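Local coordinates for diaminopimelate decarboxylase (Phaeodactylum tricornutum, PDB 7JPJ), which probably catalyses the pyridoxal 5'-phosphate-dependent decarboxylation of diaminopimelate to lysine, and is an obligate dimer, at residues A[319-324]-A[397-402]; A[198-203]-A[225-230]; A[5-10]-A[341-346]. All blocks are in the same frame, centred on the assembly; numbering follows the deposited sequence.

From the N terminus, residues 5-10 come first, before helix 14-24. Strand 29-33 of the mixed sheet follows, and then the parallel-stranded barrel. There contact 2 closes a short loop: strand 196-201 runs into helix 210-222, and residues 225-230 return to the strand. The chain re-enters the mixed sheet at strand 289-300. Contact 1 opens at 319-324, contact 3 closes at 341-346, and contact 1 closes at 397-402, so these two cross. Contact 2 falls within the wide loop of contact 3. Contact 3 ties the N-terminal segment to the loop before strand 347-353. Contact 1 ties helix 321-325 to the loop between strands 386-390 and 412-415, by the ligand pocket.

Contact 1 of 3, residues A[319-324]-A[397-402]; sequences VLRPSL and SGMSTK
Leu320, Arg321 and Leu324 meet Met399 in a contact made of apolar packing. The methyl group of Met399 does most of the touching. Its CE lies 3.7 Å from CD2 of Leu324 and 4.2 Å from CD2 of Leu320. The Met399 side chain crosses each leucine at about a right angle. Its chain bends at chi3 (103°), which sets CE close to both leucine branches. The aliphatic part of Arg321 adds a looser contact, with CG 4.4 Å from Met399 CE. On its other branch, Leu320 CD1 packs against CG2 of Thr401 at 4.2 Å.

A second group of contacts runs from side chain to backbone. Leu320 CB points toward residues 397-402 and rests 4.0 Å from Met399 O and 4.1 Å from Ser400 CA.

No hydrogen bond joins the two segments. Ser400 OG bonds instead to Thr317 O. Within 319-324, Leu324 N bonds to Leu320 O at 2.8 Å.

The second subunit closes over the same place. Its Thr401 packs on Leu320, its Leu320 on Thr401, and its Tyr404 on Met399. Arg321 is one of the residues around the bound D-lysine. Met399 lies about 8 Å, side chain to side chain, from Lys60, the predicted cofactor attachment lysine, which carries no cofactor here. This is buried packing beside the ligand pocket and the dimer interface, consistent with the fold type III enzymes, whose active sites lie between subunits.

Contact 2 of 3, residues A[198-203]-A[225-230]; sequences ERIHTH and KVFPTV
Glu198 and Val230 bring their backbones together most closely, with 3.9 Å between their CA atoms, where strand 196-201 meets the type I beta turn Phe227 to Val230. The turn is closed by Val230 N bonding to Phe227 O at 3.1 Å. No classical hydrogen bond crosses between the two segments. Instead Val230 CA lies 3.4 Å from Glu198 O in a CA-H...O contact, with an angle of 136° at the hydrogen. The strand pairing proper begins just beyond, where Glu198 bonds through its backbone to Lys231 and Thr232, and Ile200 to Thr232. A polar tie between turn and strand comes from Thr229 OG1, which bonds to Val197 O.

Among the side chains, Val230 splits its two methyls. CG1 goes to the strand backbone, 3.9 Å from Arg199 CA. CG2 goes to the side chain of Ile200, 3.9 Å from its CG1. Ile200 crosses both Val230 and Phe227 at about a right angle. Its CG1 stands anti to the carbonyl carbon (chi1 -61°). From there CD1 reaches CD2 of the Phe227 ring at 4.1 Å. One face of that ring is covered over its centre by CG1 of the neighbouring Val226.

The charged groups turn elsewhere. Glu198 and Arg199 join in a salt bridge, NH1 of Arg199 to OE2 of Glu198 at 3.1 Å. NH1 meets OE2 from above the carboxylate plane, 42° out. Arg199 NE also bonds to Asn121.

Strand 196-201, helix 210-222 and the parallel strand 232-234 form a beta-alpha-beta crossover of the TIM-barrel domain, and the contact lies where the loop enters the second strand. Its chemistry is mostly apolar: Ile200, Phe227 and Val230 fill the step between strand and loop, while the Glu198-Arg199 pair points away from the turn.

Contact 3 of 3, residues A[5-10]-A[341-346]; sequences NPLQSI and ADVGDE
Asn5 reaches from the N-terminal segment to the loop 341-346. Its CB points toward that loop and meets Gly344 O at 3.7 Å and the CG1 methyl of Val343 at 4.1 Å. CG comes next, 3.9 Å from Glu346 O. OD1 comes no nearer than 3.9 Å to Glu346 O, and no bond forms between these two acceptors. The tip, ND2, is gripped by a single hydrogen bond to Glu346 O at 3.0 Å. The bond is nearly straight, with an N-H...acceptor angle of 176°, and the acceptor lies in the amide plane of Asn5. At the other end the donor sits well above the carbonyl plane, 60° out of it. ND2 also lies close to Glu346 N, but both are donors and no bond forms.

Val343 packs against Asn5 CB and Pro6 O. Its CG1, anti to the backbone N (chi1 -179°), touches Pro6 O at 3.5 Å and CD2 of Leu7 more loosely at 4.4 Å.

Around the contact, Arg379 bonds to the carbonyls of Asp342 and Val343, and Glu346 pairs through its backbone with Ala380. The contact is partly buried and far from the ligand pocket. It is plain packing on the C-terminal beta domain: the N-terminal segment lies on strand 331-334 of the mixed sheet, with Pro6 and Ser9 on Thr332, and is tied to the loop that leads into strand 347-353.

Contact 1 of 3, residues A[319-324]-A[397-402]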
ATOM      1  N   VAL A 319      -7.094  -5.125   0.923  1.00 18.02           N
ATOM      2  CA  VAL A 319      -7.107  -5.153  -0.536  1.00 17.42           C
ATOM      3  C   VAL A 319      -6.836  -3.733  -1.019  1.00 18.25           C
ATOM      4  O   VAL A 319      -7.700  -2.854  -0.895  1.00 19.03           O
ATOM      5  CB  VAL A 319      -8.431  -5.686  -1.103  1.00 17.36           C
ATOM      6  CG1 VAL A 319      -8.389  -5.699  -2.617  1.00 16.85           C
ATOM      7  CG2 VAL A 319      -8.713  -7.087  -0.577  1.00 17.43           C
ATOM      8  N   LEU A 320      -5.640  -3.506  -1.564  1.00 16.63           N
ATOM      9  CA  LEU A 320      -5.215  -2.185  -2.002  1.00 17.63           C
ATOM     10  C   LEU A 320      -5.447  -1.938  -3.487  1.00 17.61           C
ATOM     11  O   LEU A 320      -5.485  -0.775  -3.906  1.00 18.19           O
ATOM     12  CB  LEU A 320      -3.727  -1.984  -1.679  1.00 17.92           C
ATOM     13  CG  LEU A 320      -3.045  -0.690  -2.125  1.00 18.57           C
ATOM     14  CD1 LEU A 320      -3.540   0.500  -1.318  1.00 19.12           C
ATOM     15  CD2 LEU A 320      -1.535  -0.825  -2.042  1.00 18.71           C
ATOM     16  N   ARG A 321      -5.626  -2.994  -4.280  1.00 18.25           N
ATOM     17  CA  ARG A 321      -5.753  -2.829  -5.727  1.00 18.16           C
ATOM     18  C   ARG A 321      -6.866  -1.872  -6.152  1.00 18.67           C
ATOM     19  O   ARG A 321      -6.675  -1.170  -7.161  1.00 19.22           O
ATOM     20  CB  ARG A 321      -5.927  -4.204  -6.382  1.00 16.62           C
ATOM     21  CG  ARG A 321      -4.763  -5.152  -6.118  1.00 16.06           C
ATOM     22  CD  ARG A 321      -4.705  -6.312  -7.109  1.00 15.46           C
ATOM     23  NE  ARG A 321      -5.906  -6.410  -7.937  1.00 14.95           N
ATOM     24  CZ  ARG A 321      -5.929  -6.242  -9.256  1.00 15.08           C
ATOM     25  NH1 ARG A 321      -4.812  -5.969  -9.918  1.00 15.32           N
ATOM     26  NH2 ARG A 321      -7.072  -6.351  -9.915  1.00 15.49           N
ATOM     27  N   PRO A 322      -8.021  -1.791  -5.476  1.00 17.03           N
ATOM     28  CA  PRO A 322      -8.984  -0.737  -5.840  1.00 17.43           C
ATOM     29  C   PRO A 322      -8.432   0.669  -5.684  1.00 18.02           C
ATOM     30  O   PRO A 322      -8.641   1.507  -6.569  1.00 18.60           O
ATOM     31  CB  PRO A 322     -10.158  -0.993  -4.886  1.00 17.26           C
ATOM     32  CG  PRO A 322     -10.087  -2.434  -4.599  1.00 16.84           C
ATOM     33  CD  PRO A 322      -8.624  -2.769  -4.553  1.00 16.72           C
ATOM     34  N   SER A 323      -7.733   0.955  -4.581  1.00 18.09           N
ATOM     35  CA  SER A 323      -7.172   2.291  -4.392  1.00 18.82           C
ATOM     36  C   SER A 323      -5.970   2.538  -5.290  1.00 19.12           C
ATOM     37  O   SER A 323      -5.758   3.670  -5.738  1.00 20.05           O
ATOM     38  CB  SER A 323      -6.770   2.504  -2.930  1.00 18.70           C
ATOM     39  OG  SER A 323      -7.890   2.444  -2.068  1.00 18.70           O
ATOM     40  N   LEU A 324      -5.174   1.505  -5.567  1.00 18.21           N
ATOM     41  CA  LEU A 324      -3.904   1.715  -6.253  1.00 18.56           C
ATOM     42  C   LEU A 324      -4.073   1.799  -7.765  1.00 18.72           C
ATOM     43  O   LEU A 324      -3.375   2.577  -8.424  1.00 19.25           O
ATOM     44  CB  LEU A 324      -2.924   0.600  -5.887  1.00 17.99           C
ATOM     45  CG  LEU A 324      -1.481   0.791  -6.354  1.00 18.41           C
ATOM     46  CD1 LEU A 324      -0.954   2.158  -5.937  1.00 19.43           C
ATOM     47  CD2 LEU A 324      -0.602  -0.315  -5.799  1.00 18.02           C
ATOM     48  N   SER A 397      -3.085  -9.914   0.099  1.00 16.83           N
ATOM     49  CA  SER A 397      -2.374 -10.220   1.334  1.00 18.20           C
ATOM     50  C   SER A 397      -0.884  -9.929   1.196  1.00 20.05           C
ATOM     51  O   SER A 397      -0.252  -9.424   2.132  1.00 21.55           O
ATOM     52  CB  SER A 397      -2.599 -11.680   1.723  1.00 18.61           C
ATOM     53  OG  SER A 397      -1.870 -12.008   2.889  1.00 20.23           O
ATOM     54  N   GLY A 398      -0.308 -10.223   0.031  1.00 17.91           N
ATOM     55  CA  GLY A 398       1.105  -9.978  -0.187  1.00 19.31           C
ATOM     56  C   GLY A 398       1.474  -8.557  -0.558  1.00 19.15           C
ATOM     57  O   GLY A 398       2.665  -8.259  -0.673  1.00 20.23           O
ATOM     58  N   MET A 399       0.491  -7.676  -0.750  1.00 20.22           N
ATOM     59  CA  MET A 399       0.777  -6.287  -1.090  1.00 20.08           C
ATOM     60  C   MET A 399      -0.389  -5.390  -0.693  1.00 18.98           C
ATOM     61  O   MET A 399      -1.263  -5.084  -1.510  1.00 17.74           O
ATOM     62  CB  MET A 399       1.085  -6.150  -2.584  1.00 19.62           C
ATOM     63  CG  MET A 399       1.230  -4.715  -3.075  1.00 19.61           C
ATOM     64  SD  MET A 399       0.925  -4.545  -4.841  1.00 18.71           S
ATOM     65  CE  MET A 399      -0.720  -3.837  -4.818  1.00 17.34           C
ATOM     66  N   SER A 400      -0.416  -4.977   0.569  1.00 18.23           N
ATOM     67  CA  SER A 400      -1.455  -4.098   1.075  1.00 17.46           C
ATOM     68  C   SER A 400      -0.840  -3.186   2.124  1.00 18.94           C
ATOM     69  O   SER A 400       0.318  -3.345   2.516  1.00 20.44           O
ATOM     70  CB  SER A 400      -2.628  -4.890   1.668  1.00 16.39           C
ATOM     71  OG  SER A 400      -2.211  -5.669   2.779  1.00 17.50           O
ATOM     72  N   THR A 401      -1.629  -2.223   2.582  1.00 17.32           N
ATOM     73  CA  THR A 401      -1.188  -1.313   3.639  1.00 18.78           C
ATOM     74  C   THR A 401      -1.663  -1.819   5.000  1.00 19.33           C
ATOM     75  O   THR A 401      -2.466  -1.193   5.690  1.00 19.23           O
ATOM     76  CB  THR A 401      -1.683   0.103   3.362  1.00 18.37           C
ATOM     77  OG1 THR A 401      -3.105   0.094   3.196  1.00 17.04           O
ATOM     78  CG2 THR A 401      -1.038   0.646   2.103  1.00 18.11           C
ATOM     79  N   LYS A 402      -1.144  -2.988   5.371  1.00 18.02           N
ATOM     80  CA  LYS A 402      -1.440  -3.561   6.675  1.00 18.12           C
ATOM     81  C   LYS A 402      -0.982  -2.620   7.784  1.00 19.00           C
ATOM     82  O   LYS A 402      -0.008  -1.876   7.637  1.00 19.98           O
ATOM     83  CB  LYS A 402      -0.760  -4.923   6.825  1.00 18.51           C
ATOM     84  CG  LYS A 402       0.758  -4.851   6.889  1.00 19.97           C
ATOM     85  CD  LYS A 402       1.390  -6.226   7.008  1.00 20.31           C
ATOM     86  CE  LYS A 402       1.592  -6.853   5.643  1.00 20.49           C
ATOM     87  NZ  LYS A 402       2.381  -8.113   5.719  1.00 21.29           N
TER

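Contact 2 of 3, residues A[198-203]-A[225-230]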
ATOM      1  N   GLU A 198      23.501 -20.114 -19.226  1.00 25.05           N
ATOM      2  CA  GLU A 198      22.674 -21.287 -19.464  1.00 24.07           C
ATOM      3  C   GLU A 198      21.207 -20.958 -19.693  1.00 23.35           C
ATOM      4  O   GLU A 198      20.465 -21.832 -20.154  1.00 22.72           O
ATOM      5  CB  GLU A 198      22.782 -22.269 -18.286  1.00 24.15           C
ATOM      6  CG  GLU A 198      22.059 -21.811 -17.024  1.00 24.20           C
ATOM      7  CD  GLU A 198      21.996 -22.889 -15.951  1.00 24.29           C
ATOM      8  OE1 GLU A 198      22.467 -24.018 -16.203  1.00 24.33           O
ATOM      9  OE2 GLU A 198      21.473 -22.605 -14.850  1.00 24.41           O
ATOM     10  N   ARG A 199      20.771 -19.734 -19.399  1.00 22.79           N
ATOM     11  CA  ARG A 199      19.350 -19.422 -19.398  1.00 22.15           C
ATOM     12  C   ARG A 199      19.144 -17.938 -19.664  1.00 22.68           C
ATOM     13  O   ARG A 199      19.851 -17.094 -19.107  1.00 23.26           O
ATOM     14  CB  ARG A 199      18.714 -19.827 -18.062  1.00 21.46           C
ATOM     15  CG  ARG A 199      17.311 -19.306 -17.824  1.00 20.67           C
ATOM     16  CD  ARG A 199      16.795 -19.742 -16.457  1.00 20.02           C
ATOM     17  NE  ARG A 199      17.606 -19.208 -15.365  1.00 20.93           N
ATOM     18  CZ  ARG A 199      18.527 -19.902 -14.701  1.00 21.54           C
ATOM     19  NH1 ARG A 199      18.759 -21.169 -15.018  1.00 21.35           N
ATOM     20  NH2 ARG A 199      19.217 -19.330 -13.723  1.00 22.51           N
ATOM     21  N   ILE A 200      18.174 -17.632 -20.524  1.00 21.88           N
ATOM     22  CA  ILE A 200      17.758 -16.268 -20.821  1.00 22.60           C
ATOM     23  C   ILE A 200      16.385 -16.047 -20.202  1.00 22.07           C
ATOM     24  O   ILE A 200      15.545 -16.955 -20.201  1.00 21.16           O
ATOM     25  CB  ILE A 200      17.734 -16.000 -22.341  1.00 23.33           C
ATOM     26  CG1 ILE A 200      19.130 -16.186 -22.940  1.00 23.73           C
ATOM     27  CG2 ILE A 200      17.229 -14.596 -22.643  1.00 24.41           C
ATOM     28  CD1 ILE A 200      20.136 -15.144 -22.487  1.00 24.45           C
ATOM     29  N   HIS A 201      16.165 -14.850 -19.665  1.00 23.72           N
ATOM     30  CA  HIS A 201      14.925 -14.500 -18.984  1.00 23.41           C
ATOM     31  C   HIS A 201      14.333 -13.252 -19.622  1.00 24.92           C
ATOM     32  O   HIS A 201      15.030 -12.250 -19.803  1.00 25.96           O
ATOM     33  CB  HIS A 201      15.169 -14.266 -17.489  1.00 22.87           C
ATOM     34  CG  HIS A 201      13.915 -14.152 -16.678  1.00 22.05           C
ATOM     35  ND1 HIS A 201      12.663 -14.391 -17.202  1.00 21.82           N
ATOM     36  CD2 HIS A 201      13.721 -13.826 -15.378  1.00 21.40           C
ATOM     37  CE1 HIS A 201      11.752 -14.216 -16.260  1.00 20.89           C
ATOM     38  NE2 HIS A 201      12.369 -13.874 -15.143  1.00 20.57           N
ATOM     39  N   THR A 202      13.050 -13.317 -19.957  1.00 23.99           N
ATOM     40  CA  THR A 202      12.326 -12.185 -20.511  1.00 25.61           C
ATOM     41  C   THR A 202      10.987 -12.070 -19.796  1.00 25.47           C
ATOM     42  O   THR A 202      10.517 -13.016 -19.158  1.00 23.74           O
ATOM     43  CB  THR A 202      12.116 -12.341 -22.025  1.00 26.31           C
ATOM     44  OG1 THR A 202      11.708 -11.090 -22.588  1.00 27.95           O
ATOM     45  CG2 THR A 202      11.037 -13.367 -22.300  1.00 25.39           C
ATOM     46  N   HIS A 203      10.372 -10.894 -19.897  1.00 28.63           N
ATOM     47  CA  HIS A 203       9.090 -10.651 -19.245  1.00 27.84           C
ATOM     48  C   HIS A 203       8.402  -9.443 -19.865  1.00 28.78           C
ATOM     49  O   HIS A 203       8.383  -8.360 -19.271  1.00 28.61           O
ATOM     50  CB  HIS A 203       9.284 -10.444 -17.740  1.00 26.20           C
ATOM     51  CG  HIS A 203       8.004 -10.316 -16.971  1.00 25.12           C
ATOM     52  ND1 HIS A 203       7.148 -11.376 -16.766  1.00 23.95           N
ATOM     53  CD2 HIS A 203       7.438  -9.251 -16.353  1.00 24.50           C
ATOM     54  CE1 HIS A 203       6.109 -10.970 -16.058  1.00 22.83           C
ATOM     55  NE2 HIS A 203       6.261  -9.685 -15.795  1.00 23.26           N
ATOM     56  N   LYS A 225      20.551 -17.201 -29.236  1.00 23.28           N
ATOM     57  CA  LYS A 225      21.589 -17.535 -30.200  1.00 24.68           C
ATOM     58  C   LYS A 225      22.857 -16.713 -30.005  1.00 24.99           C
ATOM     59  O   LYS A 225      23.876 -17.014 -30.635  1.00 26.15           O
ATOM     60  CB  LYS A 225      21.066 -17.363 -31.634  1.00 26.07           C
ATOM     61  CG  LYS A 225      21.171 -15.955 -32.185  1.00 26.75           C
ATOM     62  CD  LYS A 225      20.587 -15.862 -33.588  1.00 28.38           C
ATOM     63  CE  LYS A 225      21.351 -16.737 -34.572  1.00 29.91           C
ATOM     64  NZ  LYS A 225      20.760 -16.675 -35.940  1.00 31.74           N
ATOM     65  N   VAL A 226      22.819 -15.691 -29.148  1.00 25.44           N
ATOM     66  CA  VAL A 226      24.035 -14.956 -28.818  1.00 25.77           C
ATOM     67  C   VAL A 226      24.934 -15.798 -27.920  1.00 25.15           C
ATOM     68  O   VAL A 226      26.159 -15.828 -28.093  1.00 25.32           O
ATOM     69  CB  VAL A 226      23.681 -13.605 -28.167  1.00 26.27           C
ATOM     70  CG1 VAL A 226      24.914 -12.962 -27.545  1.00 26.42           C
ATOM     71  CG2 VAL A 226      23.041 -12.679 -29.192  1.00 27.13           C
ATOM     72  N   PHE A 227      24.344 -16.503 -26.959  1.00 24.84           N
ATOM     73  CA  PHE A 227      25.089 -17.393 -26.074  1.00 24.36           C
ATOM     74  C   PHE A 227      24.732 -18.840 -26.388  1.00 23.72           C
ATOM     75  O   PHE A 227      23.662 -19.319 -25.980  1.00 23.10           O
ATOM     76  CB  PHE A 227      24.786 -17.064 -24.610  1.00 24.21           C
ATOM     77  CG  PHE A 227      24.923 -15.608 -24.287  1.00 24.81           C
ATOM     78  CD1 PHE A 227      26.175 -15.043 -24.094  1.00 25.24           C
ATOM     79  CD2 PHE A 227      23.804 -14.796 -24.197  1.00 24.98           C
ATOM     80  CE1 PHE A 227      26.313 -13.699 -23.805  1.00 25.70           C
ATOM     81  CE2 PHE A 227      23.934 -13.447 -23.907  1.00 25.71           C
ATOM     82  CZ  PHE A 227      25.191 -12.899 -23.712  1.00 25.88           C
ATOM     83  N   PRO A 228      25.582 -19.575 -27.112  1.00 23.66           N
ATOM     84  CA  PRO A 228      25.214 -20.940 -27.526  1.00 24.10           C
ATOM     85  C   PRO A 228      25.054 -21.913 -26.371  1.00 23.54           C
ATOM     86  O   PRO A 228      24.478 -22.989 -26.572  1.00 23.73           O
ATOM     87  CB  PRO A 228      26.372 -21.356 -28.445  1.00 25.75           C
ATOM     88  CG  PRO A 228      27.057 -20.069 -28.828  1.00 26.15           C
ATOM     89  CD  PRO A 228      26.888 -19.164 -27.652  1.00 24.89           C
ATOM     90  N   THR A 229      25.533 -21.571 -25.175  1.00 24.69           N
ATOM     91  CA  THR A 229      25.411 -22.450 -24.019  1.00 24.38           C
ATOM     92  C   THR A 229      24.030 -22.410 -23.375  1.00 23.61           C
ATOM     93  O   THR A 229      23.775 -23.200 -22.458  1.00 23.18           O
ATOM     94  CB  THR A 229      26.468 -22.088 -22.975  1.00 24.91           C
ATOM     95  OG1 THR A 229      26.471 -20.668 -22.771  1.00 25.32           O
ATOM     96  CG2 THR A 229      27.849 -22.537 -23.436  1.00 25.83           C
ATOM     97  N   VAL A 230      23.140 -21.521 -23.822  1.00 23.69           N
ATOM     98  CA  VAL A 230      21.815 -21.410 -23.221  1.00 22.99           C
ATOM     99  C   VAL A 230      20.989 -22.643 -23.564  1.00 22.30           C
ATOM    100  O   VAL A 230      20.934 -23.075 -24.723  1.00 22.72           O
ATOM    101  CB  VAL A 230      21.114 -20.125 -23.688  1.00 23.10           C
ATOM    102  CG1 VAL A 230      19.664 -20.105 -23.219  1.00 22.38           C
ATOM    103  CG2 VAL A 230      21.853 -18.899 -23.182  1.00 23.71           C
TER

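Contact 3 of 3, residues A[5-10]-A[341-346]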
ATOM      1  N   ASN A   5     -30.131 -12.800  -7.421  1.00 27.50           N
ATOM      2  CA  ASN A   5     -29.089 -12.703  -6.403  1.00 26.30           C
ATOM      3  C   ASN A   5     -28.220 -13.954  -6.442  1.00 25.69           C
ATOM      4  O   ASN A   5     -28.751 -15.069  -6.480  1.00 26.07           O
ATOM      5  CB  ASN A   5     -29.702 -12.533  -5.014  1.00 26.14           C
ATOM      6  CG  ASN A   5     -29.930 -11.079  -4.651  1.00 26.23           C
ATOM      7  OD1 ASN A   5     -29.252 -10.186  -5.157  1.00 26.05           O
ATOM      8  ND2 ASN A   5     -30.894 -10.836  -3.771  1.00 26.54           N
ATOM      9  N   PRO A   6     -26.896 -13.818  -6.444  1.00 24.35           N
ATOM     10  CA  PRO A   6     -26.034 -15.006  -6.450  1.00 23.79           C
ATOM     11  C   PRO A   6     -26.246 -15.854  -5.204  1.00 23.49           C
ATOM     12  O   PRO A   6     -26.324 -15.342  -4.085  1.00 23.14           O
ATOM     13  CB  PRO A   6     -24.618 -14.419  -6.494  1.00 22.93           C
ATOM     14  CG  PRO A   6     -24.790 -13.035  -7.029  1.00 23.29           C
ATOM     15  CD  PRO A   6     -26.122 -12.568  -6.528  1.00 23.94           C
ATOM     16  N   LEU A   7     -26.257 -17.170  -5.382  1.00 23.50           N
ATOM     17  CA  LEU A   7     -26.548 -18.077  -4.247  1.00 23.30           C
ATOM     18  C   LEU A   7     -25.235 -18.434  -3.581  1.00 22.33           C
ATOM     19  O   LEU A   7     -25.254 -19.011  -2.498  1.00 22.11           O
ATOM     20  CB  LEU A   7     -27.285 -19.297  -4.789  1.00 24.04           C
ATOM     21  CG  LEU A   7     -28.631 -19.010  -5.444  1.00 25.16           C
ATOM     22  CD1 LEU A   7     -28.978 -20.100  -6.440  1.00 25.92           C
ATOM     23  CD2 LEU A   7     -29.719 -18.880  -4.394  1.00 25.47           C
ATOM     24  N   GLN A   8     -24.145 -18.098  -4.247  1.00 23.33           N
ATOM     25  CA  GLN A   8     -22.811 -18.297  -3.658  1.00 22.87           C
ATOM     26  C   GLN A   8     -21.886 -17.270  -4.292  1.00 22.81           C
ATOM     27  O   GLN A   8     -22.338 -16.533  -5.155  1.00 23.07           O
ATOM     28  CB  GLN A   8     -22.298 -19.703  -3.954  1.00 22.90           C
ATOM     29  CG  GLN A   8     -22.421 -20.139  -5.402  1.00 23.35           C
ATOM     30  CD  GLN A   8     -21.549 -21.341  -5.665  1.00 23.25           C
ATOM     31  OE1 GLN A   8     -21.987 -22.481  -5.557  1.00 23.51           O
ATOM     32  NE2 GLN A   8     -20.296 -21.093  -5.998  1.00 22.91           N
ATOM     33  N   SER A   9     -20.631 -17.247  -3.874  1.00 21.05           N
ATOM     34  CA  SER A   9     -19.621 -16.382  -4.511  1.00 20.66           C
ATOM     35  C   SER A   9     -18.853 -17.271  -5.487  1.00 20.59           C
ATOM     36  O   SER A   9     -19.353 -18.342  -5.802  1.00 21.05           O
ATOM     37  CB  SER A   9     -18.766 -15.796  -3.448  1.00 20.05           C
ATOM     38  OG  SER A   9     -17.922 -16.766  -2.887  1.00 19.90           O
ATOM     39  N   ILE A  10     -17.685 -16.853  -5.946  1.00 20.31           N
ATOM     40  CA  ILE A  10     -16.868 -17.741  -6.820  1.00 20.34           C
ATOM     41  C   ILE A  10     -16.656 -19.104  -6.141  1.00 20.36           C
ATOM     42  O   ILE A  10     -16.738 -20.113  -6.856  1.00 20.59           O
ATOM     43  CB  ILE A  10     -15.569 -17.046  -7.278  1.00 20.04           C
ATOM     44  CG1 ILE A  10     -15.813 -16.122  -8.472  1.00 19.95           C
ATOM     45  CG2 ILE A  10     -14.439 -18.022  -7.548  1.00 19.91           C
ATOM     46  CD1 ILE A  10     -16.606 -16.761  -9.577  1.00 20.37           C
ATOM     47  N   ALA A 341     -31.046 -20.268   2.586  1.00 26.84           N
ATOM     48  CA  ALA A 341     -32.449 -19.902   2.451  1.00 27.67           C
ATOM     49  C   ALA A 341     -32.672 -18.403   2.614  1.00 27.28           C
ATOM     50  O   ALA A 341     -33.682 -17.884   2.128  1.00 28.14           O
ATOM     51  CB  ALA A 341     -33.292 -20.670   3.469  1.00 29.02           C
ATOM     52  N   ASP A 342     -31.755 -17.699   3.276  1.00 27.74           N
ATOM     53  CA  ASP A 342     -31.886 -16.269   3.515  1.00 27.66           C
ATOM     54  C   ASP A 342     -31.221 -15.418   2.442  1.00 27.89           C
ATOM     55  O   ASP A 342     -31.049 -14.212   2.647  1.00 27.78           O
ATOM     56  CB  ASP A 342     -31.307 -15.902   4.885  1.00 26.95           C
ATOM     57  CG  ASP A 342     -31.883 -16.742   6.003  1.00 26.85           C
ATOM     58  OD1 ASP A 342     -33.054 -17.169   5.887  1.00 28.20           O
ATOM     59  OD2 ASP A 342     -31.171 -16.969   7.001  1.00 26.31           O
ATOM     60  N   VAL A 343     -30.840 -16.010   1.308  1.00 25.25           N
ATOM     61  CA  VAL A 343     -30.274 -15.212   0.224  1.00 25.45           C
ATOM     62  C   VAL A 343     -31.321 -14.247  -0.322  1.00 25.83           C
ATOM     63  O   VAL A 343     -31.094 -13.033  -0.390  1.00 25.84           O
ATOM     64  CB  VAL A 343     -29.709 -16.120  -0.882  1.00 25.66           C
ATOM     65  CG1 VAL A 343     -29.103 -15.279  -1.993  1.00 25.81           C
ATOM     66  CG2 VAL A 343     -28.675 -17.074  -0.304  1.00 25.31           C
ATOM     67  N   GLY A 344     -32.484 -14.770  -0.707  1.00 25.06           N
ATOM     68  CA  GLY A 344     -33.584 -13.926  -1.130  1.00 26.09           C
ATOM     69  C   GLY A 344     -33.428 -13.411  -2.550  1.00 26.13           C
ATOM     70  O   GLY A 344     -32.679 -13.953  -3.370  1.00 25.78           O
ATOM     71  N   ASP A 345     -34.164 -12.326  -2.839  1.00 27.31           N
ATOM     72  CA  ASP A 345     -34.145 -11.736  -4.174  1.00 27.64           C
ATOM     73  C   ASP A 345     -34.280 -10.217  -4.132  1.00 27.73           C
ATOM     74  O   ASP A 345     -34.838  -9.621  -5.061  1.00 28.09           O
ATOM     75  CB  ASP A 345     -35.256 -12.337  -5.052  1.00 28.59           C
ATOM     76  CG  ASP A 345     -36.612 -12.341  -4.364  1.00 29.51           C
ATOM     77  OD1 ASP A 345     -36.785 -11.617  -3.355  1.00 29.23           O
ATOM     78  OD2 ASP A 345     -37.508 -13.079  -4.830  1.00 31.16           O
ATOM     79  N   GLU A 346     -33.782  -9.579  -3.078  1.00 27.89           N
ATOM     80  CA  GLU A 346     -33.822  -8.130  -2.944  1.00 27.94           C
ATOM     81  C   GLU A 346     -32.459  -7.553  -3.302  1.00 27.85           C
ATOM     82  O   GLU A 346     -31.433  -8.014  -2.791  1.00 27.53           O
ATOM     83  CB  GLU A 346     -34.219  -7.724  -1.525  1.00 27.82           C
ATOM     84  CG  GLU A 346     -34.593  -6.258  -1.375  1.00 27.63           C
ATOM     85  CD  GLU A 346     -36.091  -6.045  -1.287  1.00 28.84           C
ATOM     86  OE1 GLU A 346     -36.663  -5.446  -2.224  1.00 29.27           O
ATOM     87  OE2 GLU A 346     -36.696  -6.486  -0.284  1.00 29.38           O
TER